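Local coordinates for protein 6-phosphogluconate dehydrogenase, NAD-binding (Geobacter metallireducens, PDB 3PEF) that binds NADP+ and belongs to the beta-hydroxyacid dehydrogenases, acting as a gamma-hydroxybutyrate dehydrogenase with succinic semialdehyde reductase activity, at residues 138-144 with 158-164; 182-187 with 279-285. The protein carries 2 engineered substitutions. The contacts are given in a common frame with arbitrary orientation. Residues are numbered along the deposited sequence.

Contact 1 (138-144 with 158-164)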
ATOM      1  N   ALA A 138      -3.925   6.085  32.301  1.00 28.68           N
ATOM      2  CA  ALA A 138      -3.612   4.705  32.647  1.00 28.46           C
ATOM      3  C   ALA A 138      -2.444   4.734  33.620  1.00 29.16           C
ATOM      4  O   ALA A 138      -1.503   5.513  33.449  1.00 22.55           O
ATOM      5  CB  ALA A 138      -3.264   3.903  31.387  1.00 26.04           C
ATOM      6  N   GLY A 139      -2.508   3.902  34.654  1.00 28.72           N
ATOM      7  CA  GLY A 139      -1.503   3.915  35.701  1.00 26.10           C
ATOM      8  C   GLY A 139      -2.061   4.158  37.097  1.00 31.82           C
ATOM      9  O   GLY A 139      -3.221   3.884  37.363  1.00 32.93           O
ATOM     10  N   ASP A 140      -1.219   4.693  37.979  1.00 31.17           N
ATOM     11  CA  ASP A 140      -1.551   4.911  39.387  1.00 32.25           C
ATOM     12  C   ASP A 140      -2.916   5.568  39.636  1.00 31.65           C
ATOM     13  O   ASP A 140      -3.148   6.717  39.265  1.00 27.64           O
ATOM     14  CB  ASP A 140      -0.433   5.727  40.054  1.00 35.36           C
ATOM     15  CG  ASP A 140      -0.547   5.759  41.573  1.00 39.66           C
ATOM     16  OD1 ASP A 140       0.451   5.452  42.262  1.00 42.63           O
ATOM     17  OD2 ASP A 140      -1.627   6.113  42.078  1.00 42.66           O
ATOM     18  N   ARG A 141      -3.802   4.837  40.302  1.00 34.25           N
ATOM     19  CA  ARG A 141      -5.171   5.292  40.541  1.00 37.28           C
ATOM     20  C   ARG A 141      -5.280   6.425  41.558  1.00 37.51           C
ATOM     21  O   ARG A 141      -6.140   7.309  41.432  1.00 35.89           O
ATOM     22  CB  ARG A 141      -6.055   4.115  40.964  1.00 46.24           C
ATOM     23  CG  ARG A 141      -6.756   3.443  39.792  1.00 60.83           C
ATOM     24  CD  ARG A 141      -7.500   2.178  40.215  1.00 77.07           C
ATOM     25  NE  ARG A 141      -6.579   1.101  40.573  1.00 88.50           N
ATOM     26  CZ  ARG A 141      -6.087   0.216  39.709  1.00 94.22           C
ATOM     27  NH1 ARG A 141      -6.429   0.275  38.429  1.00 96.05           N
ATOM     28  NH2 ARG A 141      -5.253  -0.730  40.124  1.00 94.39           N
ATOM     29  N   ASN A 142      -4.423   6.389  42.572  1.00 29.42           N
ATOM     30  CA  ASN A 142      -4.386   7.449  43.566  1.00 31.69           C
ATOM     31  C   ASN A 142      -3.951   8.773  42.923  1.00 27.47           C
ATOM     32  O   ASN A 142      -4.532   9.834  43.176  1.00 31.32           O
ATOM     33  CB  ASN A 142      -3.448   7.057  44.703  1.00 36.79           C
ATOM     34  CG  ASN A 142      -3.951   5.841  45.469  1.00 52.91           C
ATOM     35  OD1 ASN A 142      -5.161   5.600  45.546  1.00 51.33           O
ATOM     36  ND2 ASN A 142      -3.028   5.068  46.032  1.00 55.65           N
ATOM     37  N   LEU A 143      -2.943   8.695  42.065  1.00 27.22           N
ATOM     38  CA  LEU A 143      -2.511   9.865  41.315  1.00 31.92           C
ATOM     39  C   LEU A 143      -3.613  10.327  40.359  1.00 36.11           C
ATOM     40  O   LEU A 143      -3.841  11.523  40.195  1.00 40.09           O
ATOM     41  CB  LEU A 143      -1.217   9.569  40.560  1.00 26.40           C
ATOM     42  CG  LEU A 143      -0.683  10.707  39.700  1.00 25.59           C
ATOM     43  CD1 LEU A 143      -0.624  12.008  40.490  1.00 21.59           C
ATOM     44  CD2 LEU A 143       0.694  10.324  39.144  1.00 24.47           C
ATOM     45  N   TYR A 144      -4.298   9.376  39.738  1.00 30.49           N
ATOM     46  CA  TYR A 144      -5.426   9.705  38.871  1.00 30.32           C
ATOM     47  C   TYR A 144      -6.408  10.564  39.663  1.00 34.16           C
ATOM     48  O   TYR A 144      -6.820  11.633  39.218  1.00 28.24           O
ATOM     49  CB  TYR A 144      -6.096   8.418  38.404  1.00 26.85           C
ATOM     50  CG  TYR A 144      -7.338   8.587  37.560  1.00 30.15           C
ATOM     51  CD1 TYR A 144      -7.249   8.951  36.223  1.00 25.74           C
ATOM     52  CD2 TYR A 144      -8.605   8.331  38.090  1.00 33.74           C
ATOM     53  CE1 TYR A 144      -8.392   9.088  35.430  1.00 31.24           C
ATOM     54  CE2 TYR A 144      -9.745   8.464  37.313  1.00 33.38           C
ATOM     55  CZ  TYR A 144      -9.633   8.843  35.977  1.00 32.19           C
ATOM     56  OH  TYR A 144     -10.763   8.976  35.189  1.00 30.15           O
ATOM     57  N   ILE A 158     -13.076  12.237  30.968  1.00 27.80           N
ATOM     58  CA  ILE A 158     -11.856  11.746  31.582  1.00 29.68           C
ATOM     59  C   ILE A 158     -12.062  10.294  31.993  1.00 34.01           C
ATOM     60  O   ILE A 158     -12.982   9.988  32.750  1.00 30.95           O
ATOM     61  CB  ILE A 158     -11.488  12.601  32.815  1.00 33.22           C
ATOM     62  CG1 ILE A 158     -11.335  14.071  32.415  1.00 33.48           C
ATOM     63  CG2 ILE A 158     -10.207  12.092  33.448  1.00 33.53           C
ATOM     64  CD1 ILE A 158     -11.832  15.059  33.450  1.00 32.73           C
ATOM     65  N   ILE A 159     -11.224   9.394  31.486  1.00 25.31           N
ATOM     66  CA  ILE A 159     -11.411   7.972  31.772  1.00 31.80           C
ATOM     67  C   ILE A 159     -10.117   7.316  32.207  1.00 31.06           C
ATOM     68  O   ILE A 159      -9.028   7.843  31.974  1.00 29.07           O
ATOM     69  CB  ILE A 159     -11.952   7.208  30.550  1.00 36.79           C
ATOM     70  CG1 ILE A 159     -10.927   7.229  29.419  1.00 35.92           C
ATOM     71  CG2 ILE A 159     -13.267   7.812  30.076  1.00 39.46           C
ATOM     72  CD1 ILE A 159     -11.226   6.225  28.316  1.00 35.87           C
ATOM     73  N   HIS A 160     -10.238   6.157  32.834  1.00 26.74           N
ATOM     74  CA  HIS A 160      -9.068   5.419  33.297  1.00 29.26           C
ATOM     75  C   HIS A 160      -9.096   4.024  32.680  1.00 30.81           C
ATOM     76  O   HIS A 160     -10.089   3.322  32.799  1.00 36.66           O
ATOM     77  CB  HIS A 160      -9.063   5.352  34.829  1.00 29.34           C
ATOM     78  CG  HIS A 160      -7.820   4.754  35.409  1.00 29.83           C
ATOM     79  ND1 HIS A 160      -7.624   3.395  35.506  1.00 26.34           N
ATOM     80  CD2 HIS A 160      -6.715   5.333  35.933  1.00 36.14           C
ATOM     81  CE1 HIS A 160      -6.449   3.162  36.066  1.00 30.81           C
ATOM     82  NE2 HIS A 160      -5.875   4.321  36.326  1.00 31.00           N
ATOM     83  N   LEU A 161      -8.009   3.624  32.026  1.00 29.28           N
ATOM     84  CA  LEU A 161      -8.027   2.443  31.161  1.00 30.15           C
ATOM     85  C   LEU A 161      -7.230   1.260  31.681  1.00 32.96           C
ATOM     86  O   LEU A 161      -7.067   0.266  30.974  1.00 33.00           O
ATOM     87  CB  LEU A 161      -7.511   2.812  29.770  1.00 24.39           C
ATOM     88  CG  LEU A 161      -8.393   3.822  29.030  1.00 27.15           C
ATOM     89  CD1 LEU A 161      -7.644   4.453  27.853  1.00 25.58           C
ATOM     90  CD2 LEU A 161      -9.668   3.134  28.554  1.00 31.12           C
ATOM     91  N   GLY A 162      -6.711   1.370  32.901  1.00 31.65           N
ATOM     92  CA  GLY A 162      -5.988   0.269  33.511  1.00 29.46           C
ATOM     93  C   GLY A 162      -4.536   0.610  33.759  1.00 26.70           C
ATOM     94  O   GLY A 162      -4.212   1.746  34.094  1.00 24.52           O
ATOM     95  N   ASP A 163      -3.660  -0.369  33.580  1.00 31.45           N
ATOM     96  CA  ASP A 163      -2.226  -0.186  33.828  1.00 35.58           C
ATOM     97  C   ASP A 163      -1.541   0.665  32.749  1.00 30.27           C
ATOM     98  O   ASP A 163      -2.042   0.792  31.629  1.00 28.89           O
ATOM     99  CB  ASP A 163      -1.536  -1.545  33.905  1.00 41.64           C
ATOM    100  CG  ASP A 163      -2.083  -2.413  35.017  1.00 55.69           C
ATOM    101  OD1 ASP A 163      -2.497  -1.852  36.057  1.00 60.53           O
ATOM    102  OD2 ASP A 163      -2.093  -3.656  34.854  1.00 59.16           O
ATOM    103  N   VAL A 164      -0.382   1.216  33.085  1.00 29.18           N
ATOM    104  CA  VAL A 164       0.377   2.040  32.149  1.00 30.18           C
ATOM    105  C   VAL A 164       0.565   1.282  30.853  1.00 33.83           C
ATOM    106  O   VAL A 164       0.921   0.100  30.859  1.00 29.10           O
ATOM    107  CB  VAL A 164       1.759   2.428  32.711  1.00 30.96           C
ATOM    108  CG1 VAL A 164       2.497   3.365  31.730  1.00 21.93           C
ATOM    109  CG2 VAL A 164       1.602   3.089  34.079  1.00 28.75           C
TER
HETATM  110  O   HOH W   1      -3.687   0.839  37.742  1.00 59.91           O
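The CA atoms of the two segments come closest where strand 133-139 ends, those of Gly-139 and Val-164 being 4.4 Å apart. Gly-139 N donates to Gly-162 O (2.8 Å), a bond just beyond the regular parallel pairing in which Ile-159 and Leu-161 bond to Ala-137. Gly-139 and Gly-162 adopt backbone angles where any side chain would collide with the carbonyl oxygen of the residue before, and a CB on Gly-139 would crowd Val-164 CG2. Asp-140 N-caps helix 141-154, its OD2 accepting from Leu-143 N at 2.9 Å. Strand 133-139, this helix and the neighbouring parallel strand 157-160, outermost in the sheet of this chain, form the last beta-alpha-beta unit of the Rossmann-type NAD-binding domain. In the angle between strand end and helix sits His-160, whose NE2 donates to Gly-139 O (2.9 Å). Its ring edge meets the face of Tyr-144 in a T-shaped stack, centroids 4.9 Å apart and planes at 74°, while CG of the poorly ordered Arg-141 lies over the His-160 ring face, 4.0 Å from its centroid, in a CH-pi contact. Tyr-144 CE1 packs 4.0 Å from Ile-158 CG2. A water donates to Gly-139 O (3.1 Å) and weakly to Asp-163 OD1 (3.4 Å).

Contact 2 (182-187 with 279-285). Engineered in segment 279-285: Tyr-285 (natural residue Ile).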
ATOM      1  N   MET A 182      -8.057  10.846   7.238  1.00 22.86           N
ATOM      2  CA  MET A 182      -7.603  12.086   6.596  1.00 16.33           C
ATOM      3  C   MET A 182      -6.999  11.796   5.209  1.00 20.84           C
ATOM      4  O   MET A 182      -7.314  12.468   4.208  1.00 21.88           O
ATOM      5  CB  MET A 182      -6.608  12.846   7.489  1.00 20.70           C
ATOM      6  CG  MET A 182      -6.074  14.159   6.881  1.00 18.40           C
ATOM      7  SD  MET A 182      -7.365  15.395   6.551  1.00 29.62           S
ATOM      8  CE  MET A 182      -7.825  15.817   8.227  1.00 69.05           C
ATOM      9  N   ALA A 183      -6.146  10.782   5.144  1.00 21.65           N
ATOM     10  CA  ALA A 183      -5.524  10.404   3.878  1.00 22.20           C
ATOM     11  C   ALA A 183      -6.591  10.045   2.835  1.00 22.26           C
ATOM     12  O   ALA A 183      -6.523  10.485   1.684  1.00 26.72           O
ATOM     13  CB  ALA A 183      -4.556   9.245   4.080  1.00 26.25           C
ATOM     14  N   CYS A 184      -7.586   9.266   3.246  1.00 18.80           N
ATOM     15  CA  CYS A 184      -8.627   8.847   2.320  1.00 25.05           C
ATOM     16  C   CYS A 184      -9.477  10.036   1.881  1.00 27.57           C
ATOM     17  O   CYS A 184      -9.801  10.171   0.712  1.00 26.76           O
ATOM     18  CB  CYS A 184      -9.508   7.769   2.959  1.00 21.39           C
ATOM     19  SG  CYS A 184      -8.623   6.214   3.157  1.00 30.64           S
ATOM     20  N   PHE A 185      -9.836  10.883   2.844  1.00 26.36           N
ATOM     21  CA  PHE A 185     -10.664  12.058   2.614  1.00 21.51           C
ATOM     22  C   PHE A 185      -9.995  12.955   1.567  1.00 28.42           C
ATOM     23  O   PHE A 185     -10.634  13.405   0.620  1.00 25.14           O
ATOM     24  CB  PHE A 185     -10.825  12.788   3.956  1.00 25.26           C
ATOM     25  CG  PHE A 185     -11.639  14.069   3.902  1.00 22.08           C
ATOM     26  CD1 PHE A 185     -12.945  14.072   3.427  1.00 23.08           C
ATOM     27  CD2 PHE A 185     -11.111  15.255   4.408  1.00 23.49           C
ATOM     28  CE1 PHE A 185     -13.704  15.243   3.420  1.00 20.28           C
ATOM     29  CE2 PHE A 185     -11.858  16.449   4.401  1.00 25.07           C
ATOM     30  CZ  PHE A 185     -13.153  16.442   3.906  1.00 25.37           C
ATOM     31  N   CYS A 186      -8.696  13.189   1.732  1.00 20.37           N
ATOM     32  CA  CYS A 186      -7.949  14.024   0.807  1.00 24.93           C
ATOM     33  C   CYS A 186      -7.841  13.403  -0.588  1.00 31.40           C
ATOM     34  O   CYS A 186      -7.976  14.100  -1.582  1.00 30.65           O
ATOM     35  CB  CYS A 186      -6.567  14.354   1.373  1.00 25.03           C
ATOM     36  SG  CYS A 186      -6.642  15.437   2.829  1.00 29.97           S
ATOM     37  N   GLU A 187      -7.603  12.095  -0.659  1.00 27.83           N
ATOM     38  CA  GLU A 187      -7.612  11.414  -1.939  1.00 30.45           C
ATOM     39  C   GLU A 187      -8.953  11.635  -2.637  1.00 28.37           C
ATOM     40  O   GLU A 187      -8.995  11.816  -3.839  1.00 23.42           O
ATOM     41  CB  GLU A 187      -7.308   9.915  -1.783  1.00 30.43           C
ATOM     42  CG  GLU A 187      -5.835   9.624  -1.669  1.00 30.47           C
ATOM     43  CD  GLU A 187      -5.502   8.142  -1.633  1.00 35.97           C
ATOM     44  OE1 GLU A 187      -6.405   7.299  -1.865  1.00 26.54           O
ATOM     45  OE2 GLU A 187      -4.316   7.824  -1.371  1.00 36.81           O
ATOM     46  N   SER A 279      -3.751  18.226   7.794  1.00 22.66           N
ATOM     47  CA  SER A 279      -4.563  18.255   6.578  1.00 21.98           C
ATOM     48  C   SER A 279      -3.760  18.726   5.371  1.00 25.63           C
ATOM     49  O   SER A 279      -4.217  18.590   4.241  1.00 24.91           O
ATOM     50  CB  SER A 279      -5.805  19.134   6.751  1.00 22.71           C
ATOM     51  OG  SER A 279      -5.445  20.409   7.254  1.00 21.63           O
ATOM     52  N   ALA A 280      -2.564  19.271   5.605  1.00 20.55           N
ATOM     53  CA  ALA A 280      -1.693  19.660   4.493  1.00 22.96           C
ATOM     54  C   ALA A 280      -1.285  18.483   3.601  1.00 24.67           C
ATOM     55  O   ALA A 280      -0.776  18.679   2.494  1.00 28.53           O
ATOM     56  CB  ALA A 280      -0.447  20.437   5.001  1.00 23.26           C
ATOM     57  N   ILE A 281      -1.502  17.256   4.073  1.00 20.98           N
ATOM     58  CA  ILE A 281      -1.244  16.096   3.225  1.00 22.16           C
ATOM     59  C   ILE A 281      -1.996  16.248   1.895  1.00 27.49           C
ATOM     60  O   ILE A 281      -1.568  15.728   0.860  1.00 22.62           O
ATOM     61  CB  ILE A 281      -1.600  14.748   3.930  1.00 20.18           C
ATOM     62  CG1 ILE A 281      -1.077  13.567   3.113  1.00 23.46           C
ATOM     63  CG2 ILE A 281      -3.089  14.660   4.215  1.00 18.49           C
ATOM     64  CD1 ILE A 281      -1.461  12.178   3.643  1.00 17.23           C
ATOM     65  N   PHE A 282      -3.108  16.978   1.909  1.00 25.66           N
ATOM     66  CA  PHE A 282      -3.848  17.244   0.673  1.00 25.21           C
ATOM     67  C   PHE A 282      -2.980  17.812  -0.451  1.00 29.97           C
ATOM     68  O   PHE A 282      -3.229  17.550  -1.632  1.00 26.44           O
ATOM     69  CB  PHE A 282      -5.001  18.216   0.922  1.00 24.16           C
ATOM     70  CG  PHE A 282      -5.726  18.628  -0.334  1.00 28.17           C
ATOM     71  CD1 PHE A 282      -6.712  17.809  -0.888  1.00 29.68           C
ATOM     72  CD2 PHE A 282      -5.435  19.832  -0.961  1.00 33.51           C
ATOM     73  CE1 PHE A 282      -7.395  18.186  -2.048  1.00 28.29           C
ATOM     74  CE2 PHE A 282      -6.115  20.218  -2.121  1.00 29.80           C
ATOM     75  CZ  PHE A 282      -7.095  19.394  -2.665  1.00 28.10           C
ATOM     76  N   LYS A 283      -1.980  18.608  -0.086  1.00 28.23           N
ATOM     77  CA  LYS A 283      -1.160  19.304  -1.080  1.00 29.28           C
ATOM     78  C   LYS A 283      -0.216  18.382  -1.844  1.00 31.66           C
ATOM     79  O   LYS A 283       0.255  18.730  -2.924  1.00 34.03           O
ATOM     80  CB  LYS A 283      -0.394  20.477  -0.443  1.00 23.34           C
ATOM     81  CG  LYS A 283      -1.292  21.654  -0.117  1.00 22.02           C
ATOM     82  CD  LYS A 283      -0.488  22.897   0.267  1.00 30.70           C
ATOM     83  CE  LYS A 283       0.115  22.785   1.662  1.00 27.50           C
ATOM     84  NZ  LYS A 283       1.097  23.882   1.906  1.00 29.42           N
ATOM     85  N   THR A 284       0.054  17.204  -1.288  1.00 25.70           N
ATOM     86  CA  THR A 284       0.838  16.208  -2.000  1.00 31.82           C
ATOM     87  C   THR A 284      -0.012  15.510  -3.066  1.00 40.06           C
ATOM     88  O   THR A 284       0.525  14.836  -3.944  1.00 42.10           O
ATOM     89  CB  THR A 284       1.378  15.133  -1.040  1.00 33.62           C
ATOM     90  OG1 THR A 284       0.284  14.353  -0.537  1.00 36.84           O
ATOM     91  CG2 THR A 284       2.110  15.769   0.125  1.00 32.32           C
ATOM     92  N   TYR A 285      -1.333  15.654  -2.983  1.00 40.58           N
ATOM     93  CA  TYR A 285      -2.231  14.953  -3.912  1.00 42.69           C
ATOM     94  C   TYR A 285      -2.545  15.768  -5.162  1.00 53.86           C
ATOM     95  O   TYR A 285      -3.199  15.275  -6.085  1.00 49.13           O
ATOM     96  CB  TYR A 285      -3.542  14.553  -3.232  1.00 38.89           C
ATOM     97  CG  TYR A 285      -3.437  13.369  -2.299  1.00 40.71           C
ATOM     98  CD1 TYR A 285      -2.854  12.176  -2.716  1.00 49.56           C
ATOM     99  CD2 TYR A 285      -3.936  13.436  -1.006  1.00 38.85           C
ATOM    100  CE1 TYR A 285      -2.761  11.086  -1.861  1.00 50.58           C
ATOM    101  CE2 TYR A 285      -3.854  12.360  -0.146  1.00 42.10           C
ATOM    102  CZ  TYR A 285      -3.264  11.186  -0.574  1.00 55.75           C
ATOM    103  OH  TYR A 285      -3.187  10.106   0.290  1.00 59.32           O
TER
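Within the all-helical C-terminal domain of this dehydrogenase family, the long helix 166-194 packs against the chain's C-terminal segment, which is 3-10 at 279-280 and keeps helical backbone angles through 285. Met-182 opens the contact: its SD lies 4.0 Å from Ser-279 CA and its CG 4.0 Å from Ile-281 CG2, while Met-215 and Lys-219 of helix 214-224 touch the same side chain. One residue on, Ala-183 CB reaches Ile-281 CD1 at 4.3 Å. Cys-184, turned away from 279-285, places the far face of the helix against Gly-180 of the second subunit. Cys-186 is central: its CA is 5.2 Å from the CA of Phe-282, the shortest CA-CA distance between the segments, and its SG sits among Phe-282 CB (3.7 Å), Ile-281 CG2 (3.9 Å) and Ser-279 O (4.2 Å). Glu-187 directs its carboxylate to the subunit interface, where OE1 and OE2 accept from Ser-258 OG and Ala-257 N of the second subunit. Tyr-285, an engineered replacement of isoleucine, presents one ring face to Glu-187 CG and its edge to Cys-186, with Cys-186 CB 3.7 Å from Tyr-285 CD2.

Contact 1 belongs to the nucleotide-binding domain and contact 2 to the helical C-terminal domain. They lie on opposite sides of the chain's centre, with centres 35 Å apart and nearest atoms about 22 Å apart. Helix 166-194 links them along the chain, starting just after 158-164 and carrying 182-187 farther along. On this same helix, between the two, is the predicted active-site residue; the side chain of Ala-138 is about 10 Å from that of this Lys-171. At contact 2, the side chain of Met-182 is about 11 Å from the bound NADP, and that of Ser-279 about 8 Å from that of the NADP-binding Ala-231. The second subunit packs Val-205 on Ile-159 at contact 1, and both packs on and hydrogen-bonds to residues of contact 2.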